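Local coordinates for DUF1881 domain-containing protein (Neurospora crassa, PDB 5Z6E) that binds calcium in its N-terminal beta gamma-crystallin domain when that domain is isolated, a site that contacts with the Ig-like domain render inoperative in the whole protein, at residues Gln29-Pro34 and Ser81-Val86; Thr8-Tyr13 and Ala48-Ile53; Phe12-Asn17 and Asp39-Val44; Ser43-Ala48 and Thr68-Asp73. One frame throughout, in Å; residues are numbered along the deposited sequence.

How the contacts relate
From the N terminus, strand 9-13 opens two contacts at once. Contact 3 closes first, bringing 12-17 to 39-44, and its second segment overlaps the first of contact 4 at S43 and V44. Contact 2 closes next, when 48-53 returns opposite 8-13 in the facing sheet and joins the two sheets of the domain. Contact 4 then brings 68-73 back to the edge of strand 43-46, crossing contact 2. Contact 1 closes last: 81-86 pairs with 29-34, so the whole of contact 4 falls within its span, while contacts 2 and 3 cross it. Contacts 1 and 3 meet at the calcium ion, contacts 2 and 4 at the potassium ion.

Contact 1: residues Gln29-Pro34 and Ser81-Val86; sequences QDVSVP and SRFRVV. With CA (calcium ion), chain B.
D30 OD1 takes two donors, R84 NE and a water that also donates to V85 O. The strands 29-32 and 82-86 run antiparallel here, at one edge of the four-stranded sheet of the beta gamma-crystallin fold. R84 NE reaches OD1 of D30 at 2.9 Å, in the plane of its own guanidinium but from above the carboxylate; the bend of the arginine chain at chi3 (53°) accompanies this salt bridge. On the same face R82 stretches out and puts NH1 2.9 Å from S32 OG, while its NE forms a salt bridge with E60. A second water joins R82 NH1 to D30 O.

On the other face V31 lies over one face of the F83 ring, its CB 3.8 Å from the ring centroid in a CH-pi contact; V33 CG2 meets the ring edge. Between the strands V31 N bonds to F83 O (2.7 Å), nearly straight onto the carbonyl. At the far end V33 N holds S81 O, just where S81 and R82 form a classic beta bulge opposite W55. The bulge carries a metal ligand: S81 OG, which N38 also holds, binds calcium at 2.4 Å.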
# COMPACT_ATOMS: atom_id res chain seq x y z
N GLN A 29 -6.28 8.47 4.33
CA GLN A 29 -6.41 8.56 2.87
C GLN A 29 -7.01 7.30 2.25
O GLN A 29 -6.57 6.19 2.54
CB GLN A 29 -5.07 8.84 2.21
CG GLN A 29 -4.44 10.17 2.54
CD GLN A 29 -3.12 10.36 1.85
OE1 GLN A 29 -2.14 10.77 2.45
NE2 GLN A 29 -3.08 10.06 0.56
N ASP A 30 -8.02 7.50 1.42
CA ASP A 30 -8.55 6.44 0.57
C ASP A 30 -8.13 6.75 -0.85
O ASP A 30 -8.40 7.85 -1.34
CB ASP A 30 -10.07 6.36 0.69
CG ASP A 30 -10.53 6.19 2.13
OD1 ASP A 30 -9.79 5.59 2.94
OD2 ASP A 30 -11.64 6.66 2.46
N VAL A 31 -7.47 5.81 -1.51
CA VAL A 31 -6.78 6.10 -2.76
C VAL A 31 -7.15 5.17 -3.89
O VAL A 31 -6.87 3.97 -3.81
CB VAL A 31 -5.24 6.02 -2.57
CG1 VAL A 31 -4.52 6.33 -3.89
CG2 VAL A 31 -4.77 6.95 -1.47
N SER A 32 -7.75 5.70 -4.94
CA SER A 32 -7.77 4.99 -6.21
C SER A 32 -6.52 5.41 -6.95
O SER A 32 -6.32 6.59 -7.25
CB SER A 32 -9.02 5.29 -7.02
OG SER A 32 -10.15 4.73 -6.37
N VAL A 33 -5.66 4.43 -7.21
CA VAL A 33 -4.36 4.68 -7.80
C VAL A 33 -4.52 5.38 -9.16
O VAL A 33 -5.37 5.00 -9.95
CB VAL A 33 -3.60 3.35 -7.95
CG1 VAL A 33 -2.26 3.56 -8.61
CG2 VAL A 33 -3.43 2.70 -6.57
N PRO A 34 -3.71 6.43 -9.41
CA PRO A 34 -3.75 7.14 -10.70
C PRO A 34 -3.59 6.17 -11.87
O PRO A 34 -2.89 5.16 -11.73
CB PRO A 34 -2.55 8.08 -10.62
CG PRO A 34 -2.33 8.30 -9.15
CD PRO A 34 -2.70 6.99 -8.50
N SER A 81 -4.92 -1.63 -7.36
CA SER A 81 -5.63 -0.49 -7.92
C SER A 81 -6.25 0.46 -6.89
O SER A 81 -6.49 1.62 -7.19
CB SER A 81 -6.73 -0.95 -8.89
OG SER A 81 -6.15 -1.56 -10.04
N ARG A 82 -6.54 -0.04 -5.70
CA ARG A 82 -7.16 0.80 -4.70
C ARG A 82 -6.73 0.38 -3.30
O ARG A 82 -6.56 -0.80 -3.03
CB ARG A 82 -8.68 0.74 -4.82
CG ARG A 82 -9.39 1.52 -3.72
CD ARG A 82 -10.76 1.94 -4.13
NE ARG A 82 -11.48 2.55 -3.03
CZ ARG A 82 -11.53 3.85 -2.79
NH1 ARG A 82 -10.87 4.69 -3.58
NH2 ARG A 82 -12.22 4.32 -1.76
N PHE A 83 -6.54 1.36 -2.42
CA PHE A 83 -6.23 1.05 -1.03
C PHE A 83 -6.68 2.19 -0.11
O PHE A 83 -6.91 3.32 -0.56
CB PHE A 83 -4.73 0.79 -0.84
CG PHE A 83 -3.84 1.98 -1.17
CD1 PHE A 83 -3.51 2.91 -0.19
CD2 PHE A 83 -3.34 2.15 -2.46
CE1 PHE A 83 -2.70 4.01 -0.49
CE2 PHE A 83 -2.54 3.25 -2.76
CZ PHE A 83 -2.20 4.17 -1.78
N ARG A 84 -6.82 1.87 1.17
CA ARG A 84 -7.05 2.86 2.21
C ARG A 84 -5.93 2.73 3.23
O ARG A 84 -5.50 1.62 3.54
CB ARG A 84 -8.40 2.65 2.90
CG ARG A 84 -9.58 2.48 1.96
CD ARG A 84 -10.85 2.17 2.74
NE ARG A 84 -11.08 3.16 3.79
CZ ARG A 84 -11.61 2.89 4.98
NH1 ARG A 84 -11.99 1.65 5.29
NH2 ARG A 84 -11.77 3.87 5.86
N VAL A 85 -5.46 3.85 3.75
CA VAL A 85 -4.53 3.81 4.88
C VAL A 85 -5.33 4.17 6.13
O VAL A 85 -5.93 5.25 6.21
CB VAL A 85 -3.35 4.77 4.68
CG1 VAL A 85 -2.28 4.51 5.75
CG2 VAL A 85 -2.76 4.60 3.27
N VAL A 86 -5.36 3.26 7.09
CA VAL A 86 -6.19 3.43 8.28
C VAL A 86 -5.36 3.22 9.54
O VAL A 86 -4.26 2.66 9.50
CB VAL A 86 -7.39 2.45 8.27
CG1 VAL A 86 -8.25 2.65 7.02
CG2 VAL A 86 -6.90 1.00 8.37
CA CA B . -5.81 -3.82 -10.61
O HOH W 1 -8.53 6.19 5.27
O HOH W 2 -10.81 7.51 -3.46
O HOH W 3 -5.51 -5.96 -11.49
O HOH W 4 -5.87 -2.95 -12.94

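Contact 2: residues Thr8-Tyr13 and Ala48-Ile53; sequences TKVIFY and ASAKVI. With K (potassium ion), chain C.
V10 and V52 meet methyl to methyl, CG1 of V10 lying 3.7 Å from CG2 of V52. The same CG1 of V10 touches A50 CB at 3.9 Å, and A50 CB also lies against K9 O. With CG1 of V52 anti to its backbone N (chi1 -178°), the two valine branches part: CG2 goes to V10, while CG1 comes to the edge of the F12 ring, 4.1 Å from CZ of F12. At the outer end T8 CG2 rests on S49 OG (3.5 Å). The contact is mainly apolar packing, without hydrogen bonds between the two segments.

The potassium site probably helps to position A50. Its carbonyl oxygen binds the ion, A50 O at 2.6 Å from potassium and A48 O more distantly at 3.1 Å; G47, T68, D88 and a water complete the site, which probably steadies the turn that leads into strand 50-55.

The strand axes come within 7.1 Å at 49° to each other; the two strands belong to different sheets, which face each other in the beta-sandwich of the crystallin domain. Strand 9-13 sits between 22-26 and 43-46 in one sheet; strand 50-55 sits between 82-87 and 64-67 in the other, with F83 reaching across to F12.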
# COMPACT_ATOMS: atom_id res chain seq x y z
N THR A 8 2.53 7.09 11.03
CA THR A 8 1.21 7.20 10.42
C THR A 8 1.26 7.14 8.91
O THR A 8 0.27 7.41 8.23
CB THR A 8 0.53 8.51 10.79
OG1 THR A 8 1.33 9.59 10.30
CG2 THR A 8 0.33 8.62 12.29
N LYS A 9 2.42 6.79 8.37
CA LYS A 9 2.58 6.83 6.93
C LYS A 9 2.91 5.48 6.32
O LYS A 9 3.30 4.54 7.04
CB LYS A 9 3.64 7.87 6.58
CG LYS A 9 3.13 9.27 6.90
CD LYS A 9 4.12 10.35 6.62
CE LYS A 9 3.52 11.69 7.02
NZ LYS A 9 4.44 12.79 6.65
N VAL A 10 2.70 5.38 5.01
CA VAL A 10 3.16 4.23 4.23
C VAL A 10 3.83 4.78 2.98
O VAL A 10 3.53 5.89 2.55
CB VAL A 10 2.01 3.25 3.85
CG1 VAL A 10 1.20 2.85 5.10
CG2 VAL A 10 1.10 3.85 2.77
N ILE A 11 4.76 4.02 2.42
CA ILE A 11 5.41 4.42 1.18
C ILE A 11 5.30 3.28 0.17
O ILE A 11 5.75 2.18 0.44
CB ILE A 11 6.89 4.76 1.40
CG1 ILE A 11 7.06 5.75 2.56
CG2 ILE A 11 7.51 5.29 0.10
CD1 ILE A 11 8.53 5.95 2.97
N PHE A 12 4.68 3.55 -0.98
CA PHE A 12 4.58 2.56 -2.05
C PHE A 12 5.70 2.74 -3.05
O PHE A 12 6.07 3.87 -3.39
CB PHE A 12 3.23 2.66 -2.76
CG PHE A 12 2.13 1.93 -2.06
CD1 PHE A 12 2.00 0.55 -2.19
CD2 PHE A 12 1.23 2.61 -1.26
CE1 PHE A 12 0.99 -0.13 -1.54
CE2 PHE A 12 0.22 1.93 -0.61
CZ PHE A 12 0.10 0.56 -0.75
N TYR A 13 6.26 1.62 -3.49
CA TYR A 13 7.34 1.61 -4.48
C TYR A 13 6.91 0.86 -5.73
O TYR A 13 6.07 -0.04 -5.69
CB TYR A 13 8.60 0.97 -3.90
CG TYR A 13 9.08 1.63 -2.62
CD1 TYR A 13 8.62 1.20 -1.39
CD2 TYR A 13 9.99 2.68 -2.65
CE1 TYR A 13 9.05 1.80 -0.20
CE2 TYR A 13 10.43 3.29 -1.48
CZ TYR A 13 9.96 2.84 -0.27
OH TYR A 13 10.38 3.44 0.90
N ALA A 48 4.58 2.34 11.79
CA ALA A 48 4.17 1.65 13.02
C ALA A 48 2.67 1.72 13.36
O ALA A 48 2.11 0.73 13.86
CB ALA A 48 5.01 2.19 14.21
N SER A 49 2.01 2.85 13.13
CA SER A 49 0.60 2.95 13.53
C SER A 49 -0.34 2.93 12.33
O SER A 49 -1.54 3.24 12.45
CB SER A 49 0.35 4.22 14.36
OG SER A 49 0.65 5.39 13.63
N ALA A 50 0.19 2.56 11.17
CA ALA A 50 -0.58 2.57 9.92
C ALA A 50 -0.89 1.16 9.45
O ALA A 50 -0.12 0.22 9.67
CB ALA A 50 0.18 3.34 8.83
N LYS A 51 -2.04 1.02 8.80
CA LYS A 51 -2.47 -0.25 8.24
C LYS A 51 -3.03 0.02 6.84
O LYS A 51 -3.71 1.03 6.63
CB LYS A 51 -3.52 -0.88 9.16
CG LYS A 51 -4.39 -1.96 8.56
CD LYS A 51 -5.26 -2.51 9.67
CE LYS A 51 -6.20 -3.60 9.18
NZ LYS A 51 -7.07 -4.08 10.30
N VAL A 52 -2.70 -0.85 5.89
CA VAL A 52 -3.21 -0.70 4.52
C VAL A 52 -4.29 -1.73 4.23
O VAL A 52 -4.07 -2.92 4.40
CB VAL A 52 -2.08 -0.84 3.49
CG1 VAL A 52 -2.63 -0.62 2.07
CG2 VAL A 52 -0.95 0.15 3.77
N ILE A 53 -5.45 -1.26 3.79
CA ILE A 53 -6.50 -2.13 3.30
C ILE A 53 -6.48 -2.01 1.78
O ILE A 53 -6.60 -0.91 1.26
CB ILE A 53 -7.87 -1.74 3.85
CG1 ILE A 53 -7.87 -1.86 5.38
CG2 ILE A 53 -8.97 -2.59 3.24
CD1 ILE A 53 -9.01 -1.13 6.04
K K C . 1.58 -0.90 11.25
O HOH W 5 3.44 -2.21 12.00

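Contact 3: residues Phe12-Asn17 and Asp39-Val44. With CA (calcium ion), chain B.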
# COMPACT_ATOMS: atom_id res chain seq x y z
N PHE A 12 4.68 3.55 -0.98
CA PHE A 12 4.58 2.56 -2.05
C PHE A 12 5.70 2.74 -3.05
O PHE A 12 6.07 3.87 -3.39
CB PHE A 12 3.23 2.66 -2.76
CG PHE A 12 2.13 1.93 -2.06
CD1 PHE A 12 2.00 0.55 -2.19
CD2 PHE A 12 1.23 2.61 -1.26
CE1 PHE A 12 0.99 -0.13 -1.54
CE2 PHE A 12 0.22 1.93 -0.61
CZ PHE A 12 0.10 0.56 -0.75
N TYR A 13 6.26 1.62 -3.49
CA TYR A 13 7.34 1.61 -4.48
C TYR A 13 6.91 0.86 -5.73
O TYR A 13 6.07 -0.04 -5.69
CB TYR A 13 8.60 0.97 -3.90
CG TYR A 13 9.08 1.63 -2.62
CD1 TYR A 13 8.62 1.20 -1.39
CD2 TYR A 13 9.99 2.68 -2.65
CE1 TYR A 13 9.05 1.80 -0.20
CE2 TYR A 13 10.43 3.29 -1.48
CZ TYR A 13 9.96 2.84 -0.27
OH TYR A 13 10.38 3.44 0.90
N GLN A 14 7.49 1.25 -6.86
CA GLN A 14 7.14 0.67 -8.15
C GLN A 14 8.07 -0.49 -8.50
O GLN A 14 8.03 -1.02 -9.61
CB GLN A 14 7.17 1.73 -9.23
CG GLN A 14 6.12 2.81 -9.03
CD GLN A 14 6.14 3.87 -10.13
OE1 GLN A 14 6.10 3.55 -11.32
NE2 GLN A 14 6.20 5.13 -9.72
N LYS A 15 8.92 -0.86 -7.55
CA LYS A 15 9.76 -2.04 -7.68
C LYS A 15 9.60 -2.88 -6.42
O LYS A 15 9.13 -2.40 -5.39
CB LYS A 15 11.23 -1.66 -7.87
CG LYS A 15 11.50 -0.94 -9.18
CD LYS A 15 12.93 -0.42 -9.21
CE LYS A 15 13.33 0.03 -10.61
NZ LYS A 15 14.54 0.88 -10.55
N LYS A 16 10.01 -4.14 -6.50
CA LYS A 16 10.02 -4.97 -5.30
C LYS A 16 11.13 -4.49 -4.38
O LYS A 16 12.01 -3.73 -4.80
CB LYS A 16 10.21 -6.45 -5.65
CG LYS A 16 9.06 -7.04 -6.44
CD LYS A 16 9.26 -8.53 -6.73
CE LYS A 16 8.23 -9.03 -7.75
NZ LYS A 16 8.53 -10.42 -8.20
N ASN A 17 11.07 -4.94 -3.12
CA ASN A 17 12.14 -4.73 -2.16
C ASN A 17 12.45 -3.26 -1.91
O ASN A 17 13.59 -2.88 -1.65
CB ASN A 17 13.39 -5.47 -2.64
CG ASN A 17 13.15 -6.95 -2.75
OD1 ASN A 17 12.77 -7.59 -1.77
ND2 ASN A 17 13.31 -7.50 -3.95
N ASP A 39 -1.69 -0.72 -11.07
CA ASP A 39 -1.00 -2.02 -10.98
C ASP A 39 0.53 -1.92 -10.91
O ASP A 39 1.21 -2.95 -10.98
CB ASP A 39 -1.37 -2.93 -12.16
CG ASP A 39 -2.87 -3.19 -12.26
OD1 ASP A 39 -3.60 -3.09 -11.24
OD2 ASP A 39 -3.31 -3.49 -13.39
N LYS A 40 1.08 -0.71 -10.76
CA LYS A 40 2.53 -0.54 -10.84
C LYS A 40 3.25 -0.61 -9.50
O LYS A 40 4.47 -0.61 -9.47
CB LYS A 40 2.90 0.80 -11.49
CG LYS A 40 2.32 1.06 -12.88
CD LYS A 40 2.74 0.04 -13.89
CE LYS A 40 2.30 0.50 -15.29
NZ LYS A 40 2.33 -0.62 -16.27
N TYR A 41 2.52 -0.63 -8.39
CA TYR A 41 3.17 -0.68 -7.08
C TYR A 41 3.49 -2.12 -6.68
O TYR A 41 2.61 -2.99 -6.74
CB TYR A 41 2.28 -0.03 -6.01
CG TYR A 41 2.21 1.49 -6.01
CD1 TYR A 41 3.30 2.29 -6.38
CD2 TYR A 41 1.05 2.13 -5.59
CE1 TYR A 41 3.21 3.70 -6.33
CE2 TYR A 41 0.95 3.51 -5.54
CZ TYR A 41 2.02 4.29 -5.91
OH TYR A 41 1.88 5.66 -5.84
N PHE A 42 4.72 -2.37 -6.26
CA PHE A 42 5.13 -3.75 -5.97
C PHE A 42 5.72 -3.98 -4.58
O PHE A 42 5.99 -5.12 -4.20
CB PHE A 42 6.09 -4.22 -7.06
CG PHE A 42 5.38 -4.65 -8.31
CD1 PHE A 42 4.78 -5.90 -8.38
CD2 PHE A 42 5.24 -3.77 -9.38
CE1 PHE A 42 4.08 -6.29 -9.52
CE2 PHE A 42 4.54 -4.15 -10.51
CZ PHE A 42 3.96 -5.41 -10.58
N SER A 43 5.90 -2.92 -3.81
CA SER A 43 6.25 -3.10 -2.40
C SER A 43 5.81 -1.88 -1.62
O SER A 43 5.54 -0.83 -2.21
CB SER A 43 7.76 -3.36 -2.23
OG SER A 43 8.55 -2.27 -2.69
N VAL A 44 5.73 -2.02 -0.30
CA VAL A 44 5.21 -0.93 0.52
C VAL A 44 5.83 -0.97 1.90
O VAL A 44 5.88 -2.01 2.55
CB VAL A 44 3.65 -0.98 0.61
CG1 VAL A 44 3.14 -2.36 1.14
CG2 VAL A 44 3.10 0.19 1.45
CA CA B . -5.81 -3.82 -10.61
O HOH W 6 5.99 -1.03 -11.73
O HOH W 4 -5.87 -2.95 -12.94
O HOH W 3 -5.51 -5.96 -11.49
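The Y41 ring carries F12 CB almost squarely over the centre of one face, 3.4 Å from the ring centroid. The F12 ring itself is slid aside: the two planes are only 19° apart, but the rings barely overlap, with centroids at 5.0 Å. One face of F12 receives V44, whose CG2 stands over the ring centre at 3.6 Å. V44 CA lies at the edge of the Y13 ring, and a water that joins Q14 O to K40 O lies at the edge of F42.

Strands 9-13 and 43-46 pair antiparallel here. Y13 N bonds to S43 O, and Y13 O receives F42 N at 2.8 Å and, weakly, S43 N, because F42 and S43 both face Y13 as a classic beta bulge. S43 OG sits between its backbone N and carbonyl carbon (chi1 61°), where it donates to K15 O at 2.8 Å in the carbonyl plane. This serine tie to the turn after the first strand is familiar from the folded hairpin of beta gamma-crystallins. Segment 39-44 also begins within a stretch that resembles the family's calcium-binding signature, where D39 OD1 binds the ion at 2.4 Å.

F18 N is a further partner of S43 OG, so this buried hydroxyl both gives and takes a bond. Its proton is committed to K15, which probably fixes the hydroxyl's rotation and the path of the turn.

Contact 4: residues Ser43-Ala48 and Thr68-Asp73; sequences SVAVGA and TTSQAD. With K (potassium ion), chain C.
V44 and Q71 form a single antiparallel hydrogen-bonded bridge, with Q71 N to V44 O at 2.8 Å and V44 N to Q71 O at 3.0 Å, the segments running 164° apart. In this way the loop after strand 64-67 runs along the outer edge of strand 43-46, an outermost strand of its sheet within the chain of this beta gamma-crystallin domain. Two residues along the strand, at V46, a side chain takes over from the backbone: S70 OG accepts V46 N at 2.9 Å, an almost straight bond (166°). With OG anti to its own carbonyl carbon (chi1 -63°), S70 turns the hydroxyl toward the strand, where it also brushes A45 CA.

V44 and Q71 point the same way side by side, CG1 of the valine 3.9 Å from CB of the glutamine. The Q71 chain then bends at chi2, and its NE2 folds back to T69 O, meeting that carbonyl from above its plane. V46 spreads its branches over the loop backbone: CG1 goes to T68 O, CG2 to T69 O at 3.5 Å. S43 CB abuts the carbonyls of Q71 and A72.

Past V46 the two segments rejoin at potassium, whose site A50, D88 and a water complete: A48 O is a more distant ligand, while G47 O lies 2.9 Å from the ion and T68 O 2.7 Å.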
# COMPACT_ATOMS: atom_id res chain seq x y z
N SER A 43 5.90 -2.92 -3.81
CA SER A 43 6.25 -3.10 -2.40
C SER A 43 5.81 -1.88 -1.62
O SER A 43 5.54 -0.83 -2.21
CB SER A 43 7.76 -3.36 -2.23
OG SER A 43 8.55 -2.27 -2.69
N VAL A 44 5.73 -2.02 -0.30
CA VAL A 44 5.21 -0.93 0.52
C VAL A 44 5.83 -0.97 1.90
O VAL A 44 5.88 -2.01 2.55
CB VAL A 44 3.65 -0.98 0.61
CG1 VAL A 44 3.14 -2.36 1.14
CG2 VAL A 44 3.10 0.19 1.45
N ALA A 45 6.38 0.16 2.33
CA ALA A 45 6.88 0.30 3.69
C ALA A 45 5.74 0.81 4.54
O ALA A 45 5.08 1.77 4.17
CB ALA A 45 8.06 1.27 3.75
N VAL A 46 5.50 0.17 5.68
CA VAL A 46 4.32 0.48 6.47
C VAL A 46 4.72 0.99 7.84
O VAL A 46 5.43 0.30 8.58
CB VAL A 46 3.39 -0.77 6.60
CG1 VAL A 46 2.20 -0.47 7.50
CG2 VAL A 46 2.92 -1.23 5.22
N GLY A 47 4.28 2.20 8.17
CA GLY A 47 4.63 2.83 9.43
C GLY A 47 3.99 2.13 10.61
O GLY A 47 2.96 1.47 10.47
N ALA A 48 4.58 2.34 11.79
CA ALA A 48 4.17 1.65 13.02
C ALA A 48 2.67 1.72 13.36
O ALA A 48 2.11 0.73 13.86
CB ALA A 48 5.01 2.19 14.21
N THR A 68 -0.22 -4.75 7.71
CA THR A 68 0.12 -4.01 8.92
C THR A 68 1.63 -3.88 9.07
O THR A 68 2.12 -3.24 10.00
CB THR A 68 -0.44 -4.69 10.18
OG1 THR A 68 0.12 -6.01 10.29
CG2 THR A 68 -1.96 -4.80 10.11
N THR A 69 2.37 -4.53 8.17
CA THR A 69 3.82 -4.52 8.19
C THR A 69 4.33 -4.36 6.77
O THR A 69 3.60 -4.63 5.82
CB THR A 69 4.43 -5.82 8.78
OG1 THR A 69 4.08 -6.93 7.94
CG2 THR A 69 3.95 -6.08 10.22
N SER A 70 5.59 -3.95 6.63
CA SER A 70 6.18 -3.70 5.32
C SER A 70 6.21 -4.94 4.45
O SER A 70 6.50 -6.04 4.92
CB SER A 70 7.58 -3.13 5.49
OG SER A 70 7.51 -1.88 6.15
N GLN A 71 5.89 -4.77 3.17
CA GLN A 71 5.79 -5.89 2.24
C GLN A 71 6.79 -5.72 1.09
O GLN A 71 6.66 -4.78 0.32
CB GLN A 71 4.37 -5.99 1.68
CG GLN A 71 3.29 -6.11 2.73
CD GLN A 71 3.30 -7.44 3.44
OE1 GLN A 71 3.49 -8.48 2.81
NE2 GLN A 71 3.10 -7.42 4.75
N ALA A 72 7.75 -6.63 0.97
CA ALA A 72 8.77 -6.53 -0.08
C ALA A 72 8.24 -6.92 -1.47
O ALA A 72 8.87 -6.59 -2.47
CB ALA A 72 9.97 -7.41 0.27
N ASP A 73 7.10 -7.61 -1.53
CA ASP A 73 6.54 -8.06 -2.80
C ASP A 73 5.02 -8.23 -2.72
O ASP A 73 4.54 -9.16 -2.06
CB ASP A 73 7.19 -9.38 -3.23
CG ASP A 73 6.72 -9.88 -4.60
OD1 ASP A 73 5.91 -9.20 -5.26
OD2 ASP A 73 7.18 -10.94 -5.03
K K C . 1.58 -0.90 11.25
O HOH W 5 3.44 -2.21 12.00